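Local coordinates for protein GTPase subunit of restriction endonuclease (Thermococcus gammatolerans, PDB 6P0F) that probably recognises modified DNA bases through its YTH-like N-terminal domain, as the GTPase subunit of an McrB-type restriction endonuclease, at residues A[30-35]-A[112-117]; A[84-89]-A[137-142]. All blocks are in the same frame, centred on the assembly; numbering follows the deposited sequence.

In the fold
Contacts 1 and 2 lie on opposite sides of the domain's centre, their centres 31 Å apart, and share no helix or strand. Contact 1 is the more buried: Phe114, from the loop before strand 123-127, packs against the turn that follows strand 28-29. Contact 2 is only partly buried; the hairpin strand 83-84 and the turn after it lean on the start of helix 138-145 mainly through aliphatic groups, while the polar bonds stay local to each segment. Neither has a direct hydrogen bond across its segments, but contact 1 adds a water bridge on its polar flank. In chain order the two contacts interlock, segment 84-89 falling between the segments of contact 1.

Contact 1: residues A[30-35]-A[112-117]; sequences RNELEG and NDFWRK
Phe114 points its ring at the turn 30-35, where the far end, CZ, meets both Leu33 and the backbone of Glu32. On the tight side Leu33 CD2 rests 3.5 Å from Phe114 CZ, approaching the ring obliquely. The carbonyl Glu32 O lies 3.4 Å from Phe114 CZ, at the ring edge and near its plane, so the weakly positive C-H rim faces the oxygen. Phe114 CG lies opposite its own carbonyl carbon (chi1 -50°), which directs the ring toward segment 30-35, while Asp113 CB covers the centre of one face. This is loop-to-loop packing on one flank of the YTH-type domain: Phe114 and Leu33 both also touch Val28 of strand 28-29, and Leu33 continues onto Leu42 of helix 39-45 and Phe52 of strand 49-55. With an alanine in place of the ring, Leu33 CD2 and the Glu32 side chain would probably lose their shared partner, opening a gap between the loops. The outer side is looser and wet. Glu32, extended beyond CG, brings OE2 3.5 Å from Phe114 CE1, its carboxylate plane turned 42° from the ring; OE1 is held by the backbone N of Lys29. A water bridges Glu32 O and Asp113 OD2, lying 3.0 Å from Asp113 OD2, a link suited to an exposed aspartate that does not touch the turn directly.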
ATOM      1  N   ARG A  30      16.277  -6.054  -7.362  1.00 20.50           N
ATOM      2  CA  ARG A  30      15.646  -6.199  -8.672  1.00 19.47           C
ATOM      3  C   ARG A  30      15.847  -7.602  -9.243  1.00 20.90           C
ATOM      4  O   ARG A  30      14.952  -8.126  -9.913  1.00 21.77           O
ATOM      5  CB  ARG A  30      16.216  -5.158  -9.637  1.00 23.42           C
ATOM      6  CG  ARG A  30      15.678  -5.281 -11.033  1.00 26.30           C
ATOM      7  CD  ARG A  30      16.266  -4.207 -11.970  1.00 27.45           C
ATOM      8  NE  ARG A  30      16.059  -4.615 -13.352  1.00 28.12           N
ATOM      9  CZ  ARG A  30      15.767  -3.789 -14.341  1.00 28.26           C
ATOM     10  NH1 ARG A  30      15.670  -2.499 -14.119  1.00 26.10           N
ATOM     11  NH2 ARG A  30      15.573  -4.264 -15.554  1.00 30.88           N
ATOM     12  N   ASN A  31      16.994  -8.232  -8.987  1.00 23.51           N
ATOM     13  CA  ASN A  31      17.202  -9.570  -9.545  1.00 25.42           C
ATOM     14  C   ASN A  31      16.221 -10.601  -9.015  1.00 28.41           C
ATOM     15  O   ASN A  31      16.028 -11.625  -9.676  1.00 34.79           O
ATOM     16  CB  ASN A  31      18.660  -9.998  -9.308  1.00 29.27           C
ATOM     17  CG  ASN A  31      19.626  -9.161 -10.113  1.00 50.69           C
ATOM     18  OD1 ASN A  31      19.226  -8.413 -11.016  1.00 58.32           O
ATOM     19  ND2 ASN A  31      20.911  -9.286  -9.805  1.00 60.94           N
ATOM     20  N   GLU A  32      15.602 -10.378  -7.844  1.00 23.14           N
ATOM     21  CA  GLU A  32      14.589 -11.286  -7.333  1.00 25.24           C
ATOM     22  C   GLU A  32      13.326 -11.271  -8.189  1.00 24.52           C
ATOM     23  O   GLU A  32      12.526 -12.209  -8.112  1.00 28.96           O
ATOM     24  CB  GLU A  32      14.262 -10.964  -5.863  1.00 28.04           C
ATOM     25  CG  GLU A  32      15.507 -10.869  -4.933  1.00 32.99           C
ATOM     26  CD  GLU A  32      15.155 -10.562  -3.451  1.00 38.59           C
ATOM     27  OE1 GLU A  32      15.693  -9.554  -2.849  1.00 32.15           O
ATOM     28  OE2 GLU A  32      14.341 -11.343  -2.889  1.00 37.19           O
ATOM     29  N   LEU A  33      13.130 -10.241  -9.015  1.00 19.97           N
ATOM     30  CA  LEU A  33      11.953 -10.145  -9.867  1.00 17.52           C
ATOM     31  C   LEU A  33      12.248 -10.364 -11.345  1.00 21.27           C
ATOM     32  O   LEU A  33      11.304 -10.545 -12.123  1.00 22.87           O
ATOM     33  CB  LEU A  33      11.287  -8.765  -9.715  1.00 20.05           C
ATOM     34  CG  LEU A  33      10.768  -8.420  -8.319  1.00 21.48           C
ATOM     35  CD1 LEU A  33      10.233  -6.982  -8.275  1.00 21.81           C
ATOM     36  CD2 LEU A  33       9.727  -9.398  -7.913  1.00 24.69           C
ATOM     37  N   GLU A  34      13.509 -10.244 -11.752  1.00 21.97           N
ATOM     38  CA  GLU A  34      13.884 -10.444 -13.141  1.00 25.13           C
ATOM     39  C   GLU A  34      13.474 -11.846 -13.567  1.00 24.62           C
ATOM     40  O   GLU A  34      13.590 -12.801 -12.800  1.00 26.33           O
ATOM     41  CB  GLU A  34      15.385 -10.241 -13.321  1.00 23.83           C
ATOM     42  CG  GLU A  34      15.804  -8.775 -13.261  1.00 26.54           C
ATOM     43  CD  GLU A  34      15.521  -7.979 -14.524  1.00 39.11           C
ATOM     44  OE1 GLU A  34      16.044  -6.839 -14.647  1.00 43.60           O
ATOM     45  OE2 GLU A  34      14.750  -8.469 -15.377  1.00 41.27           O
ATOM     46  N   GLY A  35      12.950 -11.955 -14.773  1.00 24.34           N
ATOM     47  CA  GLY A  35      12.431 -13.213 -15.249  1.00 27.37           C
ATOM     48  C   GLY A  35      10.958 -13.390 -15.012  1.00 27.96           C
ATOM     49  O   GLY A  35      10.352 -14.277 -15.617  1.00 31.78           O
ATOM     50  N   ASN A 112       5.260 -16.513  -4.075  1.00 25.35           N
ATOM     51  CA  ASN A 112       5.548 -17.216  -2.835  1.00 26.68           C
ATOM     52  C   ASN A 112       7.012 -17.115  -2.446  1.00 26.89           C
ATOM     53  O   ASN A 112       7.346 -17.467  -1.311  1.00 32.70           O
ATOM     54  CB  ASN A 112       5.146 -18.697  -2.952  1.00 27.25           C
ATOM     55  CG  ASN A 112       3.657 -18.884  -3.170  1.00 34.55           C
ATOM     56  OD1 ASN A 112       2.820 -18.279  -2.489  1.00 33.15           O
ATOM     57  ND2 ASN A 112       3.317 -19.726  -4.135  1.00 40.45           N
ATOM     58  N   ASP A 113       7.878 -16.656  -3.358  1.00 24.80           N
ATOM     59  CA  ASP A 113       9.267 -16.335  -3.022  1.00 27.86           C
ATOM     60  C   ASP A 113       9.332 -15.280  -1.917  1.00 34.68           C
ATOM     61  O   ASP A 113      10.289 -15.249  -1.134  1.00 37.04           O
ATOM     62  CB  ASP A 113      10.044 -15.763  -4.230  1.00 34.50           C
ATOM     63  CG  ASP A 113      10.270 -16.751  -5.392  1.00 49.19           C
ATOM     64  OD1 ASP A 113       9.930 -17.954  -5.292  1.00 39.23           O
ATOM     65  OD2 ASP A 113      10.819 -16.279  -6.435  1.00 43.38           O
ATOM     66  N   PHE A 114       8.347 -14.363  -1.891  1.00 27.35           N
ATOM     67  CA  PHE A 114       8.365 -13.151  -1.073  1.00 28.40           C
ATOM     68  C   PHE A 114       7.324 -13.114   0.031  1.00 26.72           C
ATOM     69  O   PHE A 114       7.562 -12.505   1.082  1.00 28.44           O
ATOM     70  CB  PHE A 114       8.091 -11.922  -1.949  1.00 28.49           C
ATOM     71  CG  PHE A 114       8.915 -11.853  -3.148  1.00 24.32           C
ATOM     72  CD1 PHE A 114      10.257 -11.574  -3.048  1.00 33.91           C
ATOM     73  CD2 PHE A 114       8.360 -12.072  -4.397  1.00 29.46           C
ATOM     74  CE1 PHE A 114      11.033 -11.508  -4.163  1.00 36.19           C
ATOM     75  CE2 PHE A 114       9.120 -12.012  -5.510  1.00 28.18           C
ATOM     76  CZ  PHE A 114      10.466 -11.734  -5.406  1.00 38.14           C
ATOM     77  N   TRP A 115       6.167 -13.709  -0.200  1.00 21.69           N
ATOM     78  CA  TRP A 115       5.002 -13.527   0.626  1.00 23.96           C
ATOM     79  C   TRP A 115       4.462 -14.865   1.105  1.00 29.13           C
ATOM     80  O   TRP A 115       4.371 -15.820   0.326  1.00 27.54           O
ATOM     81  CB  TRP A 115       3.937 -12.839  -0.176  1.00 25.46           C
ATOM     82  CG  TRP A 115       4.184 -11.400  -0.458  1.00 21.10           C
ATOM     83  CD1 TRP A 115       4.939 -10.540   0.271  1.00 22.96           C
ATOM     84  CD2 TRP A 115       3.635 -10.658  -1.535  1.00 19.07           C
ATOM     85  NE1 TRP A 115       4.871  -9.265  -0.277  1.00 19.99           N
ATOM     86  CE2 TRP A 115       4.099  -9.329  -1.408  1.00 19.87           C
ATOM     87  CE3 TRP A 115       2.816 -10.986  -2.617  1.00 20.66           C
ATOM     88  CZ2 TRP A 115       3.759  -8.337  -2.305  1.00 21.79           C
ATOM     89  CZ3 TRP A 115       2.460  -9.980  -3.504  1.00 24.21           C
ATOM     90  CH2 TRP A 115       2.939  -8.684  -3.342  1.00 21.56           C
ATOM     91  N   ARG A 116       4.075 -14.914   2.374  1.00 27.88           N
ATOM     92  CA  ARG A 116       3.246 -16.002   2.854  1.00 30.48           C
ATOM     93  C   ARG A 116       1.914 -15.941   2.140  1.00 34.04           C
ATOM     94  O   ARG A 116       1.242 -14.900   2.159  1.00 33.65           O
ATOM     95  CB  ARG A 116       3.038 -15.891   4.354  1.00 34.27           C
ATOM     96  CG  ARG A 116       4.284 -16.129   5.186  1.00 40.75           C
ATOM     97  CD  ARG A 116       3.910 -15.919   6.641  1.00 47.22           C
ATOM     98  NE  ARG A 116       4.964 -16.182   7.617  1.00 56.90           N
ATOM     99  CZ  ARG A 116       6.094 -15.493   7.717  1.00 55.32           C
ATOM    100  NH1 ARG A 116       6.360 -14.508   6.875  1.00 52.28           N
ATOM    101  NH2 ARG A 116       6.970 -15.805   8.661  1.00 60.27           N
ATOM    102  N   LYS A 117       1.525 -17.031   1.483  1.00 32.39           N
ATOM    103  CA  LYS A 117       0.275 -17.022   0.743  1.00 35.27           C
ATOM    104  C   LYS A 117       0.350 -16.084  -0.447  1.00 30.78           C
ATOM    105  O   LYS A 117      -0.684 -15.611  -0.929  1.00 32.19           O
ATOM    106  CB  LYS A 117      -0.884 -16.569   1.625  1.00 42.10           C
ATOM    107  CG  LYS A 117      -1.206 -17.430   2.815  1.00 50.47           C
ATOM    108  CD  LYS A 117      -2.244 -18.449   2.405  1.00 55.57           C
ATOM    109  CE  LYS A 117      -3.649 -18.003   2.818  1.00 58.53           C
ATOM    110  NZ  LYS A 117      -3.937 -18.229   4.285  1.00 54.77           N
TER
HETATM  111  O   HOH W   1      10.915 -14.050  -8.835  1.00 32.88           O
HETATM  112  O   HOH W   2      13.266 -14.619  -6.211  1.00 45.33           O

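Contact 2: residues A[84-89]-A[137-142]; sequences VDLNQE and SINEIN
Exposed Leu86 packs a methyl on the polar side chain of Asn139, a nonpolar contact in which Leu86 CD2 lies 3.5 Å from Asn139 OD1. A chi1 of 42° holds the amide carbon of Asn139 between its backbone N and carbonyl carbon, and the turn about CB-CG then puts OD1 beside the leucine. Leu86 CD2 is also 3.9 Å from Asn139 CB. Deeper in, Val84 and Ile138 meet tip to tip, Val84 CG2 being 4.2 Å from Ile138 CD1; both residues are buried, which suits branched aliphatic chains. Each backbone is shaped by its own polar groups. Asp85 OD1 accepts from Asn87 N at 2.9 Å, an Asx turn within the type I turn from Asp85 to Gln88, which presents Leu86 to the helix. Across from it Ser137 is the N-cap: its OG accepts from Glu140 N at 2.9 Å, and Glu140 OE1 accepts from Ser137 N through its anti lone pair, completing a capping box. The contact thus seats the first turn of helix 138-145 beside the end of hairpin strand 83-84, while Ile138 also packs on Tyr74 of strand 70-76 and Val92 of strand 91-102, two antiparallel neighbours in the main sheet.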
ATOM      1  N   VAL A  84      -8.583  -0.247  14.836  1.00 20.44           N
ATOM      2  CA  VAL A  84      -7.241  -0.502  15.320  1.00 19.62           C
ATOM      3  C   VAL A  84      -7.228  -0.247  16.818  1.00 22.91           C
ATOM      4  O   VAL A  84      -8.040   0.517  17.352  1.00 23.64           O
ATOM      5  CB  VAL A  84      -6.201   0.385  14.586  1.00 20.78           C
ATOM      6  CG1 VAL A  84      -6.423   1.860  14.960  1.00 23.16           C
ATOM      7  CG2 VAL A  84      -4.767  -0.023  14.875  1.00 23.55           C
ATOM      8  N   ASP A  85      -6.278  -0.888  17.502  1.00 22.87           N
ATOM      9  CA  ASP A  85      -6.084  -0.673  18.931  1.00 27.03           C
ATOM     10  C   ASP A  85      -5.206   0.552  19.135  1.00 26.97           C
ATOM     11  O   ASP A  85      -3.989   0.495  18.928  1.00 27.86           O
ATOM     12  CB  ASP A  85      -5.441  -1.898  19.572  1.00 28.93           C
ATOM     13  CG  ASP A  85      -5.374  -1.799  21.095  1.00 32.71           C
ATOM     14  OD1 ASP A  85      -5.575  -0.706  21.648  1.00 31.53           O
ATOM     15  OD2 ASP A  85      -5.134  -2.845  21.734  1.00 37.70           O
ATOM     16  N   LEU A  86      -5.807   1.650  19.580  1.00 31.14           N
ATOM     17  CA  LEU A  86      -5.026   2.871  19.730  1.00 33.62           C
ATOM     18  C   LEU A  86      -4.187   2.877  20.995  1.00 34.89           C
ATOM     19  O   LEU A  86      -3.454   3.842  21.219  1.00 37.03           O
ATOM     20  CB  LEU A  86      -5.920   4.107  19.719  1.00 26.79           C
ATOM     21  CG  LEU A  86      -6.603   4.403  18.391  1.00 29.26           C
ATOM     22  CD1 LEU A  86      -7.592   5.541  18.503  1.00 31.05           C
ATOM     23  CD2 LEU A  86      -5.561   4.714  17.313  1.00 30.20           C
ATOM     24  N   ASN A  87      -4.263   1.845  21.828  1.00 35.01           N
ATOM     25  CA  ASN A  87      -3.329   1.740  22.942  1.00 39.28           C
ATOM     26  C   ASN A  87      -2.083   0.939  22.583  1.00 40.08           C
ATOM     27  O   ASN A  87      -1.196   0.791  23.428  1.00 44.53           O
ATOM     28  CB  ASN A  87      -4.014   1.135  24.174  1.00 40.86           C
ATOM     29  CG  ASN A  87      -5.157   1.992  24.679  1.00 49.75           C
ATOM     30  OD1 ASN A  87      -4.974   3.156  25.052  1.00 53.82           O
ATOM     31  ND2 ASN A  87      -6.355   1.424  24.673  1.00 55.22           N
ATOM     32  N   GLN A  88      -1.995   0.411  21.358  1.00 35.83           N
ATOM     33  CA  GLN A  88      -0.783  -0.209  20.835  1.00 28.82           C
ATOM     34  C   GLN A  88      -0.184   0.718  19.774  1.00 32.41           C
ATOM     35  O   GLN A  88      -0.813   1.693  19.336  1.00 29.14           O
ATOM     36  CB  GLN A  88      -1.053  -1.603  20.251  1.00 31.78           C
ATOM     37  CG  GLN A  88      -1.701  -2.587  21.238  1.00 36.26           C
ATOM     38  CD  GLN A  88      -0.689  -3.325  22.103  1.00 53.33           C
ATOM     39  OE1 GLN A  88       0.399  -2.815  22.377  1.00 56.35           O
ATOM     40  NE2 GLN A  88      -1.054  -4.530  22.554  1.00 58.39           N
ATOM     41  N   GLU A  89       1.053   0.415  19.403  1.00 30.93           N
ATOM     42  CA  GLU A  89       1.788   1.245  18.454  1.00 37.37           C
ATOM     43  C   GLU A  89       1.065   1.266  17.117  1.00 33.12           C
ATOM     44  O   GLU A  89       0.509   0.251  16.678  1.00 27.79           O
ATOM     45  CB  GLU A  89       3.213   0.698  18.276  1.00 34.11           C
ATOM     46  CG  GLU A  89       4.116   1.583  17.385  1.00 45.03           C
ATOM     47  CD  GLU A  89       5.563   1.715  17.889  1.00 53.22           C
ATOM     48  OE1 GLU A  89       6.466   1.920  17.043  1.00 49.49           O
ATOM     49  OE2 GLU A  89       5.796   1.630  19.120  1.00 54.87           O
ATOM     50  N   SER A 137       0.413   9.537  13.869  1.00 30.96           N
ATOM     51  CA  SER A 137      -0.324   8.334  14.212  1.00 31.62           C
ATOM     52  C   SER A 137      -1.476   8.084  13.243  1.00 25.48           C
ATOM     53  O   SER A 137      -1.930   8.983  12.523  1.00 25.59           O
ATOM     54  CB  SER A 137      -0.935   8.499  15.604  1.00 34.72           C
ATOM     55  OG  SER A 137      -1.723   9.701  15.603  1.00 32.01           O
ATOM     56  N   ILE A 138      -2.022   6.869  13.310  1.00 25.94           N
ATOM     57  CA  ILE A 138      -3.277   6.606  12.617  1.00 22.74           C
ATOM     58  C   ILE A 138      -4.342   7.587  13.103  1.00 21.42           C
ATOM     59  O   ILE A 138      -5.144   8.100  12.316  1.00 21.46           O
ATOM     60  CB  ILE A 138      -3.712   5.140  12.816  1.00 22.35           C
ATOM     61  CG1 ILE A 138      -2.845   4.196  11.985  1.00 22.94           C
ATOM     62  CG2 ILE A 138      -5.187   4.948  12.422  1.00 22.93           C
ATOM     63  CD1 ILE A 138      -3.108   2.717  12.201  1.00 23.37           C
ATOM     64  N   ASN A 139      -4.392   7.840  14.407  1.00 24.75           N
ATOM     65  CA  ASN A 139      -5.502   8.655  14.894  1.00 25.08           C
ATOM     66  C   ASN A 139      -5.362  10.109  14.460  1.00 23.53           C
ATOM     67  O   ASN A 139      -6.373  10.750  14.139  1.00 24.00           O
ATOM     68  CB  ASN A 139      -5.659   8.528  16.406  1.00 29.17           C
ATOM     69  CG  ASN A 139      -4.366   8.532  17.131  1.00 32.44           C
ATOM     70  OD1 ASN A 139      -3.568   7.590  17.017  1.00 37.40           O
ATOM     71  ND2 ASN A 139      -4.130   9.594  17.890  1.00 44.20           N
ATOM     72  N   GLU A 140      -4.126  10.631  14.353  1.00 24.41           N
ATOM     73  CA  GLU A 140      -3.956  11.999  13.870  1.00 24.19           C
ATOM     74  C   GLU A 140      -4.301  12.106  12.384  1.00 25.37           C
ATOM     75  O   GLU A 140      -4.931  13.077  11.951  1.00 22.79           O
ATOM     76  CB  GLU A 140      -2.519  12.484  14.102  1.00 32.53           C
ATOM     77  CG  GLU A 140      -2.064  12.652  15.550  1.00 40.20           C
ATOM     78  CD  GLU A 140      -0.524  12.838  15.679  1.00 50.61           C
ATOM     79  OE1 GLU A 140       0.244  11.912  15.302  1.00 46.24           O
ATOM     80  OE2 GLU A 140      -0.072  13.910  16.150  1.00 57.60           O
ATOM     81  N   ILE A 141      -3.868  11.135  11.574  1.00 23.10           N
ATOM     82  CA  ILE A 141      -4.217  11.160  10.154  1.00 20.52           C
ATOM     83  C   ILE A 141      -5.729  10.998   9.976  1.00 20.76           C
ATOM     84  O   ILE A 141      -6.354  11.693   9.166  1.00 20.16           O
ATOM     85  CB  ILE A 141      -3.444  10.074   9.382  1.00 21.32           C
ATOM     86  CG1 ILE A 141      -1.946  10.370   9.447  1.00 27.65           C
ATOM     87  CG2 ILE A 141      -3.937   9.997   7.953  1.00 22.47           C
ATOM     88  CD1 ILE A 141      -1.551  11.732   8.872  1.00 30.17           C
ATOM     89  N   ASN A 142      -6.338  10.050  10.692  1.00 19.22           N
ATOM     90  CA  ASN A 142      -7.790   9.903  10.597  1.00 17.72           C
ATOM     91  C   ASN A 142      -8.496  11.201  10.963  1.00 20.75           C
ATOM     92  O   ASN A 142      -9.445  11.616  10.291  1.00 20.23           O
ATOM     93  CB  ASN A 142      -8.286   8.772  11.502  1.00 19.82           C
ATOM     94  CG  ASN A 142      -8.200   7.408  10.822  1.00 17.35           C
ATOM     95  OD1 ASN A 142      -8.344   7.285   9.604  1.00 20.51           O
ATOM     96  ND2 ASN A 142      -8.048   6.364  11.633  1.00 20.39           N
TER